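Local coordinates for NAD_Gly3P_dh, NAD-dependent glycerol-3-phosphate dehydrogenase (Streptosporangium roseum, PDB 5OCM) that reduces imines to amines with NADPH as an imine reductase of the beta-hydroxyacid dehydrogenase-related family, at the interface of chains A and B. Numbering follows the deposited sequence. Chains: chain A/B, NAD_Gly3P_dh, NAD-dependent glycerol-3-phosphate dehydrogenase.

Contacts 1 and 3 are neighbours, with C-alpha centres about 11 Å apart, and share A:Ala172; contact 2 lies about 26 Å from contact 1 and 28 Å from contact 3. Helix 165-192 of chain A runs through all of them, giving its first half to contacts 1 and 3 and its late turns to contact 2. Helix 198-225 of chain B serves contact 3 near its start and contact 2 near its end. Contacts 1 and 3 are carried by apolar packing; contact 2 adds a carboxylate at a helix start to its apolar contacts. The two-fold axis repeats each, as in the intertwined imine reductase dimer.

Contact 1: the interface of chains A and B. Residues chain A 94-96, 99, 171-172, 174, 178; chain B 190, 241-242, 244-245, 247-248.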
loop_
_atom_site.group_PDB
_atom_site.type_symbol
_atom_site.label_atom_id
_atom_site.label_comp_id
_atom_site.label_asym_id
_atom_site.label_seq_id
_atom_site.Cartn_x
_atom_site.Cartn_y
_atom_site.Cartn_z
ATOM N N SER A 94 -0.640 8.531 20.194
ATOM C CA SER A 94 -1.350 8.967 18.983
ATOM C C SER A 94 -2.251 10.175 19.244
ATOM O O SER A 94 -2.786 10.351 20.325
ATOM C CB SER A 94 -2.161 7.834 18.376
ATOM O OG SER A 94 -1.377 6.707 18.190
ATOM N N GLY A 95 -2.416 10.998 18.217
ATOM C CA GLY A 95 -3.354 12.137 18.320
ATOM C C GLY A 95 -3.304 13.014 17.093
ATOM O O GLY A 95 -2.704 12.634 16.091
ATOM N N THR A 96 -3.903 14.180 17.188
ATOM C CA THR A 96 -3.989 15.136 16.068
ATOM C C THR A 96 -2.919 16.223 16.266
ATOM O O THR A 96 -2.350 16.390 17.366
ATOM C CB THR A 96 -5.353 15.824 16.040
ATOM O OG1 THR A 96 -5.533 16.566 17.258
ATOM C CG2 THR A 96 -6.483 14.780 15.891
ATOM N N GLN A 99 -3.857 18.572 19.067
ATOM C CA GLN A 99 -3.564 18.032 20.409
ATOM C C GLN A 99 -2.083 18.163 20.749
ATOM O O GLN A 99 -1.724 18.580 21.868
ATOM C CB GLN A 99 -4.029 16.577 20.511
ATOM C CG GLN A 99 -5.528 16.433 20.514
ATOM C CD GLN A 99 -6.031 15.002 20.324
ATOM O OE1 GLN A 99 -5.299 14.160 19.838
ATOM N NE2 GLN A 99 -7.279 14.756 20.701
ATOM N N VAL A 171 -1.011 10.517 10.908
ATOM C CA VAL A 171 -2.352 10.130 10.429
ATOM C C VAL A 171 -2.370 9.928 8.917
ATOM O O VAL A 171 -3.057 9.015 8.443
ATOM C CB VAL A 171 -3.478 11.101 10.879
ATOM C CG1 VAL A 171 -3.523 11.213 12.357
ATOM C CG2 VAL A 171 -3.290 12.487 10.264
ATOM N N ALA A 172 -1.603 10.709 8.188
ATOM C CA ALA A 172 -1.481 10.530 6.722
ATOM C C ALA A 172 -0.921 9.169 6.399
ATOM O O ALA A 172 -1.435 8.469 5.536
ATOM C CB ALA A 172 -0.582 11.628 6.105
ATOM N N LEU A 174 -0.900 6.480 8.507
ATOM C CA LEU A 174 -1.819 5.425 8.950
ATOM C C LEU A 174 -2.948 5.227 7.944
ATOM O O LEU A 174 -3.380 4.092 7.719
ATOM C CB LEU A 174 -2.367 5.729 10.353
ATOM C CG LEU A 174 -1.300 5.769 11.470
ATOM C CD1 LEU A 174 -1.980 6.071 12.802
ATOM C CD2 LEU A 174 -0.547 4.489 11.550
ATOM N N TRP A 178 -4.304 1.565 6.337
ATOM C CA TRP A 178 -5.688 1.017 6.193
ATOM C C TRP A 178 -6.051 0.792 4.721
ATOM O O TRP A 178 -6.684 -0.241 4.406
ATOM C CB TRP A 178 -6.751 1.821 6.934
ATOM C CG TRP A 178 -6.487 1.906 8.393
ATOM C CD1 TRP A 178 -6.293 0.857 9.260
ATOM C CD2 TRP A 178 -6.314 3.099 9.163
ATOM N NE1 TRP A 178 -5.988 1.330 10.506
ATOM C CE2 TRP A 178 -5.974 2.697 10.476
ATOM C CE3 TRP A 178 -6.395 4.437 8.861
ATOM C CZ2 TRP A 178 -5.734 3.599 11.473
ATOM C CZ3 TRP A 178 -6.149 5.349 9.851
ATOM C CH2 TRP A 178 -5.796 4.924 11.147
ATOM N N LEU B 190 -3.749 16.279 2.591
ATOM C CA LEU B 190 -3.744 16.721 3.998
ATOM C C LEU B 190 -2.464 17.465 4.342
ATOM O O LEU B 190 -2.491 18.584 4.868
ATOM C CB LEU B 190 -3.946 15.509 4.911
ATOM C CG LEU B 190 -3.935 15.763 6.409
ATOM C CD1 LEU B 190 -4.932 16.819 6.844
ATOM C CD2 LEU B 190 -4.110 14.421 7.147
ATOM N N THR B 241 -7.257 5.866 16.128
ATOM C CA THR B 241 -6.434 6.578 15.151
ATOM C C THR B 241 -7.171 6.896 13.843
ATOM O O THR B 241 -6.884 7.890 13.212
ATOM C CB THR B 241 -5.057 5.917 14.858
ATOM O OG1 THR B 241 -5.220 4.517 14.659
ATOM C CG2 THR B 241 -4.142 6.131 16.006
ATOM N N VAL B 242 -8.127 6.055 13.444
ATOM C CA VAL B 242 -8.946 6.384 12.278
ATOM C C VAL B 242 -9.669 7.689 12.575
ATOM O O VAL B 242 -9.756 8.576 11.702
ATOM C CB VAL B 242 -9.926 5.277 11.910
ATOM C CG1 VAL B 242 -10.832 5.706 10.783
ATOM C CG2 VAL B 242 -9.223 3.995 11.565
ATOM N N HIS B 244 -8.635 10.098 14.572
ATOM C CA HIS B 244 -7.667 11.174 14.437
ATOM C C HIS B 244 -7.519 11.616 12.986
ATOM O O HIS B 244 -7.449 12.814 12.708
ATOM C CB HIS B 244 -6.287 10.812 15.020
ATOM C CG HIS B 244 -6.348 10.495 16.470
ATOM N ND1 HIS B 244 -5.556 9.564 17.102
ATOM C CD2 HIS B 244 -7.124 11.041 17.427
ATOM C CE1 HIS B 244 -5.891 9.520 18.384
ATOM N NE2 HIS B 244 -6.824 10.436 18.603
ATOM N N LEU B 245 -7.446 10.640 12.066
ATOM C CA LEU B 245 -7.331 10.980 10.645
ATOM C C LEU B 245 -8.559 11.747 10.143
ATOM O O LEU B 245 -8.434 12.738 9.433
ATOM C CB LEU B 245 -7.058 9.738 9.786
ATOM C CG LEU B 245 -7.022 9.933 8.278
ATOM C CD1 LEU B 245 -6.041 11.010 7.861
ATOM C CD2 LEU B 245 -6.698 8.588 7.620
ATOM N N HIS B 247 -10.621 13.572 11.989
ATOM C CA HIS B 247 -10.613 14.912 12.627
ATOM C C HIS B 247 -9.595 15.825 12.048
ATOM O O HIS B 247 -9.867 17.020 11.816
ATOM C CB HIS B 247 -10.508 14.805 14.159
ATOM C CG HIS B 247 -11.719 14.127 14.780
ATOM N ND1 HIS B 247 -11.624 13.294 15.872
ATOM C CD2 HIS B 247 -13.007 14.032 14.349
ATOM C CE1 HIS B 247 -12.831 12.803 16.154
ATOM N NE2 HIS B 247 -13.670 13.189 15.198
ATOM N N GLU B 248 -8.398 15.280 11.781
ATOM C CA GLU B 248 -7.334 16.066 11.150
ATOM C C GLU B 248 -7.773 16.529 9.747
ATOM O O GLU B 248 -7.557 17.707 9.368
ATOM C CB GLU B 248 -6.031 15.251 11.104
ATOM C CG GLU B 248 -4.812 16.036 10.793
ATOM C CD GLU B 248 -4.317 16.789 11.967
ATOM O OE1 GLU B 248 -3.842 16.124 12.814
ATOM O OE2 GLU B 248 -4.355 17.985 11.973
#
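The loop 94-96, the start of helix 97-109 and helix 165-192 of chain A meet helix 235-252 of chain B, with B:Leu190 of helix 165-192 at the margin. In the imine reductase dimer this is where the active-site cleft forms: A:Ser94 belongs to the NADP(+) site and also lines the pocket of the trifluoroacetophenone hydrate, which draws A:Leu174 and A:Trp178 from one subunit and B:Thr241 from the other. B:His244, with CG anti to its carbonyl carbon (chi1 -60°), turns a ring face to the loop; A:Gly95 CA sits over the ring centre, 3.6 Å from B:His244 ND1, a CH-pi contact. The loop is braced within chain A by a helix-capping box: A:Thr96 N donates to A:Gln99 OE1 at 3.0 Å, from above the amide plane, and A:Gln99 N returns a bond to A:Thr96 OG1 at 3.2 Å. A:Trp178 offers a face of its six-membered ring to B:Val242, whose CG2 comes within 3.5 Å of A:Trp178 CZ2. B:Thr241 meets the indole at its edge through CB, while its methyl CG2 points to A:Ser94 CB at 3.5 Å. A:Val171 divides its branches: CG1 touches B:His244 CB, and CG2 reaches B:Leu190 CD2 at 3.8 Å.

Contact 2: the interface of chains A and B. Residues chain A 184-185, 188-189, 197-199, 202; chain B 220-221, 223-224, 280, 283, 287.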
loop_
_atom_site.group_PDB
_atom_site.type_symbol
_atom_site.label_atom_id
_atom_site.label_comp_id
_atom_site.label_asym_id
_atom_site.label_seq_id
_atom_site.Cartn_x
_atom_site.Cartn_y
_atom_site.Cartn_z
ATOM N N PHE A 184 -5.740 -5.429 0.555
ATOM C CA PHE A 184 -5.140 -6.752 0.636
ATOM C C PHE A 184 -6.167 -7.792 1.135
ATOM O O PHE A 184 -6.286 -8.900 0.556
ATOM C CB PHE A 184 -3.929 -6.787 1.592
ATOM C CG PHE A 184 -3.473 -8.192 1.877
ATOM C CD1 PHE A 184 -2.836 -8.919 0.884
ATOM C CD2 PHE A 184 -3.747 -8.786 3.065
ATOM C CE1 PHE A 184 -2.499 -10.250 1.067
ATOM C CE2 PHE A 184 -3.375 -10.126 3.306
ATOM C CZ PHE A 184 -2.765 -10.865 2.281
ATOM N N LEU A 185 -6.889 -7.431 2.176
ATOM C CA LEU A 185 -7.895 -8.361 2.762
ATOM C C LEU A 185 -9.053 -8.637 1.806
ATOM O O LEU A 185 -9.474 -9.805 1.648
ATOM C CB LEU A 185 -8.414 -7.892 4.130
ATOM C CG LEU A 185 -7.334 -7.823 5.251
ATOM C CD1 LEU A 185 -7.968 -7.113 6.420
ATOM C CD2 LEU A 185 -6.802 -9.137 5.668
ATOM N N ALA A 188 -7.543 -11.054 -0.656
ATOM C CA ALA A 188 -7.478 -12.379 -0.062
ATOM C C ALA A 188 -8.861 -13.057 -0.048
ATOM O O ALA A 188 -8.953 -14.257 -0.342
ATOM C CB ALA A 188 -6.952 -12.269 1.350
ATOM N N ALA A 189 -9.905 -12.303 0.279
ATOM C CA ALA A 189 -11.265 -12.854 0.279
ATOM C C ALA A 189 -11.644 -13.336 -1.135
ATOM O O ALA A 189 -12.220 -14.425 -1.326
ATOM C CB ALA A 189 -12.254 -11.835 0.773
ATOM N N GLU A 197 -4.970 -19.709 -0.778
ATOM C CA GLU A 197 -4.784 -19.284 0.649
ATOM C C GLU A 197 -4.235 -17.873 0.700
ATOM O O GLU A 197 -3.498 -17.477 -0.171
ATOM C CB GLU A 197 -3.844 -20.247 1.363
ATOM C CG GLU A 197 -4.398 -21.682 1.513
ATOM C CD GLU A 197 -5.594 -21.734 2.466
ATOM O OE1 GLU A 197 -5.437 -21.485 3.698
ATOM O OE2 GLU A 197 -6.712 -21.976 1.997
ATOM N N ALA A 198 -4.556 -17.144 1.755
ATOM C CA ALA A 198 -4.008 -15.789 1.905
ATOM C C ALA A 198 -2.475 -15.779 1.929
ATOM O O ALA A 198 -1.843 -14.865 1.412
ATOM C CB ALA A 198 -4.564 -15.164 3.146
ATOM N N THR A 199 -1.872 -16.773 2.577
ATOM C CA THR A 199 -0.422 -16.903 2.610
ATOM C C THR A 199 0.210 -17.192 1.256
ATOM O O THR A 199 1.372 -16.866 1.037
ATOM C CB THR A 199 0.058 -17.955 3.643
ATOM O OG1 THR A 199 -0.668 -19.168 3.416
ATOM C CG2 THR A 199 -0.199 -17.439 5.072
ATOM N N ALA A 202 -0.045 -13.529 -0.371
ATOM C CA ALA A 202 0.759 -12.464 0.267
ATOM C C ALA A 202 2.052 -12.087 -0.431
ATOM O O ALA A 202 2.336 -10.891 -0.611
ATOM C CB ALA A 202 0.987 -12.735 1.747
ATOM N N ALA B 220 -1.865 -12.388 6.835
ATOM C CA ALA B 220 -2.216 -13.480 5.940
ATOM C C ALA B 220 -2.235 -14.830 6.688
ATOM O O ALA B 220 -3.112 -15.680 6.483
ATOM C CB ALA B 220 -1.258 -13.544 4.782
ATOM N N GLY B 221 -1.262 -15.025 7.569
ATOM C CA GLY B 221 -1.256 -16.251 8.388
ATOM C C GLY B 221 -2.455 -16.335 9.288
ATOM O O GLY B 221 -3.056 -17.388 9.436
ATOM N N VAL B 223 -5.391 -14.935 8.722
ATOM C CA VAL B 223 -6.515 -15.231 7.842
ATOM C C VAL B 223 -6.572 -16.726 7.553
ATOM O O VAL B 223 -7.663 -17.312 7.633
ATOM C CB VAL B 223 -6.442 -14.419 6.544
ATOM C CG1 VAL B 223 -7.449 -14.950 5.521
ATOM C CG2 VAL B 223 -6.698 -12.937 6.840
ATOM N N ASP B 224 -5.451 -17.358 7.281
ATOM C CA ASP B 224 -5.471 -18.812 7.050
ATOM C C ASP B 224 -5.835 -19.634 8.274
ATOM O O ASP B 224 -6.400 -20.725 8.122
ATOM C CB ASP B 224 -4.203 -19.257 6.394
ATOM C CG ASP B 224 -4.117 -18.729 4.932
ATOM O OD1 ASP B 224 -5.187 -18.400 4.308
ATOM O OD2 ASP B 224 -3.019 -18.789 4.432
ATOM N N ALA B 280 -6.427 -8.204 11.353
ATOM C CA ALA B 280 -6.742 -9.287 10.411
ATOM C C ALA B 280 -8.171 -9.817 10.496
ATOM O O ALA B 280 -8.682 -10.347 9.524
ATOM C CB ALA B 280 -5.728 -10.425 10.568
ATOM N N ILE B 283 -10.956 -9.359 7.790
ATOM C CA ILE B 283 -11.234 -10.251 6.681
ATOM C C ILE B 283 -12.714 -10.625 6.621
ATOM O O ILE B 283 -13.286 -10.745 5.514
ATOM C CB ILE B 283 -10.359 -11.523 6.709
ATOM C CG1 ILE B 283 -10.526 -12.373 5.455
ATOM C CG2 ILE B 283 -10.646 -12.396 7.924
ATOM C CD1 ILE B 283 -10.006 -11.746 4.209
ATOM N N ARG B 287 -15.725 -10.849 3.096
ATOM C CA ARG B 287 -16.162 -12.124 2.577
ATOM C C ARG B 287 -17.513 -12.139 1.862
ATOM O O ARG B 287 -17.761 -13.015 1.011
ATOM C CB ARG B 287 -16.274 -13.150 3.693
ATOM C CG ARG B 287 -14.952 -13.437 4.397
ATOM C CD ARG B 287 -14.226 -14.581 3.824
ATOM N NE ARG B 287 -13.117 -15.025 4.641
ATOM C CZ ARG B 287 -12.004 -15.562 4.167
ATOM N NH1 ARG B 287 -11.761 -15.687 2.838
ATOM N NH2 ARG B 287 -11.065 -15.975 5.046
HETATM O O HOH W 1 -13.659 -15.560 0.578
HETATM O O HOH W 2 -6.668 -22.068 5.886
#
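A helix N-terminal capping motif made between subunits forms this contact in the imine reductase dimer: B:Asp224, near the end of helix 198-225, places its carboxylate at the first turn of the same helix of chain A. B:Asp224 OD1 accepts from A:Ala198 N at 2.9 Å through its syn lone pair, the bond bent to 142° at H. B:Asp224 OD2 takes two donors, the backbone A:Thr199 N at 3.0 Å, arriving 35° out of the carboxylate plane, and the hydroxyl A:Thr199 OG1 at 2.6 Å, nearly along the C-O axis. That hydroxyl occupies the crowded position between backbone N and carbonyl carbon (chi1 51°), which turns it toward the acid. The helix start probably stabilises the negative charge. A:Glu197 OE1 stands 3.2 Å from B:Asp224 OD1; the two carboxylates would probably repel if both are charged, and a shared proton could relieve this. Water 2 joins A:Glu197 OE1 to the backbone B:Asp224 O, at 2.6 Å from each. Beside the cap, B:Val223 CG1 packs on A:Ala198 CB at 3.7 Å. B:Arg287 lays its guanidinium over B:Ile283 CG1 and reaches A:Ala189 O through water 1, which lies in plane at the guanidinium edge, 3.0 Å from B:Arg287 NH1.

Contact 3: the interface of chains A and B. Residues chain A 132, 134, 159, 168-169, 172-173; chain B 187, 191, 196, 200-201, 204.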
loop_
_atom_site.group_PDB
_atom_site.type_symbol
_atom_site.label_atom_id
_atom_site.label_comp_id
_atom_site.label_asym_id
_atom_site.label_seq_id
_atom_site.Cartn_x
_atom_site.Cartn_y
_atom_site.Cartn_z
ATOM N N PHE A 132 10.662 2.612 12.432
ATOM C CA PHE A 132 10.674 3.992 11.941
ATOM C C PHE A 132 9.912 4.860 12.944
ATOM O O PHE A 132 8.801 4.516 13.309
ATOM C CB PHE A 132 9.873 3.804 10.608
ATOM C CG PHE A 132 9.704 5.003 9.752
ATOM C CD1 PHE A 132 10.669 5.982 9.677
ATOM C CD2 PHE A 132 8.598 5.082 8.893
ATOM C CE1 PHE A 132 10.508 7.054 8.808
ATOM C CE2 PHE A 132 8.406 6.165 8.082
ATOM C CZ PHE A 132 9.374 7.119 7.977
ATOM N N LEU A 134 9.154 9.146 14.125
ATOM C CA LEU A 134 9.233 10.552 13.650
ATOM C C LEU A 134 9.131 11.464 14.863
ATOM O O LEU A 134 8.305 11.217 15.723
ATOM C CB LEU A 134 8.067 10.854 12.737
ATOM C CG LEU A 134 7.838 9.878 11.615
ATOM C CD1 LEU A 134 6.639 10.283 10.763
ATOM C CD2 LEU A 134 9.074 9.761 10.743
ATOM N N LEU A 159 11.607 15.684 12.018
ATOM C CA LEU A 159 10.767 16.324 11.007
ATOM C C LEU A 159 10.917 17.800 10.998
ATOM O O LEU A 159 10.847 18.386 9.933
ATOM C CB LEU A 159 9.283 16.032 11.199
ATOM C CG LEU A 159 8.858 14.584 10.985
ATOM C CD1 LEU A 159 7.407 14.436 11.340
ATOM C CD2 LEU A 159 9.063 14.096 9.577
ATOM N N LEU A 168 0.539 15.037 12.020
ATOM C CA LEU A 168 0.073 15.198 10.644
ATOM C C LEU A 168 0.631 14.122 9.750
ATOM O O LEU A 168 -0.129 13.447 9.007
ATOM C CB LEU A 168 0.527 16.571 10.173
ATOM C CG LEU A 168 -0.058 17.076 8.916
ATOM C CD1 LEU A 168 -1.562 17.235 9.080
ATOM C CD2 LEU A 168 0.549 18.444 8.608
ATOM N N TYR A 169 1.949 13.908 9.827
ATOM C CA TYR A 169 2.549 12.776 9.095
ATOM C C TYR A 169 1.984 11.444 9.540
ATOM O O TYR A 169 1.667 10.598 8.713
ATOM C CB TYR A 169 4.081 12.696 9.270
ATOM C CG TYR A 169 4.877 13.568 8.323
ATOM C CD1 TYR A 169 4.947 14.958 8.481
ATOM C CD2 TYR A 169 5.623 12.980 7.288
ATOM C CE1 TYR A 169 5.734 15.721 7.634
ATOM C CE2 TYR A 169 6.402 13.758 6.450
ATOM C CZ TYR A 169 6.459 15.110 6.617
ATOM O OH TYR A 169 7.275 15.807 5.746
ATOM N N ALA A 172 -1.603 10.709 8.188
ATOM C CA ALA A 172 -1.481 10.530 6.722
ATOM C C ALA A 172 -0.921 9.169 6.399
ATOM O O ALA A 172 -1.435 8.469 5.536
ATOM C CB ALA A 172 -0.582 11.628 6.105
ATOM N N LEU A 173 0.120 8.764 7.122
ATOM C CA LEU A 173 0.731 7.428 6.950
ATOM C C LEU A 173 -0.201 6.318 7.382
ATOM O O LEU A 173 -0.337 5.308 6.666
ATOM C CB LEU A 173 2.075 7.386 7.692
ATOM C CG LEU A 173 3.189 8.278 7.127
ATOM C CD1 LEU A 173 4.301 8.258 8.149
ATOM C CD2 LEU A 173 3.663 7.826 5.757
ATOM N N GLY B 187 -3.335 11.570 1.868
ATOM C CA GLY B 187 -2.264 12.042 2.778
ATOM C C GLY B 187 -1.515 13.242 2.238
ATOM O O GLY B 187 -1.236 14.204 2.990
ATOM N N LEU B 191 -1.333 16.881 3.997
ATOM C CA LEU B 191 -0.036 17.505 4.264
ATOM C C LEU B 191 0.176 18.823 3.492
ATOM O O LEU B 191 0.827 19.745 3.985
ATOM C CB LEU B 191 1.099 16.548 4.013
ATOM C CG LEU B 191 1.281 15.608 5.202
ATOM C CD1 LEU B 191 1.995 14.339 4.793
ATOM C CD2 LEU B 191 2.093 16.266 6.282
ATOM N N VAL B 196 3.459 21.054 2.964
ATOM C CA VAL B 196 4.413 20.004 2.839
ATOM C C VAL B 196 4.185 19.444 1.401
ATOM O O VAL B 196 3.051 19.067 1.054
ATOM C CB VAL B 196 4.240 18.915 3.897
ATOM C CG1 VAL B 196 5.198 17.688 3.574
ATOM C CG2 VAL B 196 4.532 19.478 5.280
ATOM N N THR B 200 8.172 15.680 -0.768
ATOM C CA THR B 200 8.701 15.573 0.602
ATOM C C THR B 200 8.095 14.392 1.367
ATOM O O THR B 200 8.816 13.658 2.040
ATOM C CB THR B 200 8.494 16.887 1.384
ATOM O OG1 THR B 200 9.182 17.912 0.641
ATOM C CG2 THR B 200 9.062 16.825 2.772
ATOM N N PHE B 201 6.784 14.230 1.237
ATOM C CA PHE B 201 6.034 13.155 1.873
ATOM C C PHE B 201 6.365 11.788 1.316
ATOM O O PHE B 201 6.435 10.824 2.076
ATOM C CB PHE B 201 4.546 13.482 1.772
ATOM C CG PHE B 201 3.632 12.439 2.358
ATOM C CD1 PHE B 201 3.839 11.989 3.653
ATOM C CD2 PHE B 201 2.518 12.025 1.657
ATOM C CE1 PHE B 201 2.960 11.042 4.215
ATOM C CE2 PHE B 201 1.623 11.076 2.233
ATOM C CZ PHE B 201 1.893 10.571 3.484
ATOM N N PHE B 204 8.709 9.168 2.990
ATOM C CA PHE B 204 8.112 8.689 4.267
ATOM C C PHE B 204 7.019 7.666 3.975
ATOM O O PHE B 204 6.965 6.587 4.603
ATOM C CB PHE B 204 7.529 9.868 5.063
ATOM C CG PHE B 204 8.569 10.812 5.565
ATOM C CD1 PHE B 204 9.013 11.877 4.773
ATOM C CD2 PHE B 204 9.140 10.674 6.835
ATOM C CE1 PHE B 204 9.993 12.767 5.236
ATOM C CE2 PHE B 204 10.159 11.504 7.257
ATOM C CZ PHE B 204 10.590 12.545 6.483
#
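This hydrophobic, aromatic-rich dimer interface ties helix 165-192 and strands 131-136 and 155-160 of chain A to helices 165-192 and 198-225 of chain B, holding one subunit's helices against the other's sheet in the intertwined imine reductase fold. A:Tyr169 and B:Phe204 meet edge to face, their planes 70° apart and centroids 4.9 Å from each other. The tyrosine supplies the edge and the phenylalanine the face: A:Tyr169 CE2 stands above the B:Phe204 ring, toward its rim, 3.6 Å from B:Phe204 CD1. Both side chains have CG anti to the carbonyl carbon, and B:Phe204 (chi1 -67°) projects into a pocket of chain A. There A:Leu159 CD2 reaches B:Phe204 CE2 at 3.6 Å, and A:Phe132 comes in roughly perpendicular, its tip CZ 3.7 Å from B:Phe204 CD2. A:Leu159 CD2 also lies over the centre of the A:Tyr169 ring, so it supports both aromatic rings. The phenol oxygen A:Tyr169 OH ends at methyl B:Val196 CG1 (3.5 Å) and beside B:Thr200 CG2. A:Leu168 and B:Leu191 lie antiparallel alongside each other, tightly packed at 3.5 Å between A:Leu168 CG and B:Leu191 CD2. B:Phe201, CG anti to its N (chi1 179°), extends CE1 to A:Leu173 CD2 at 3.6 Å, and A:Ala172 CB fits against B:Gly187 CA.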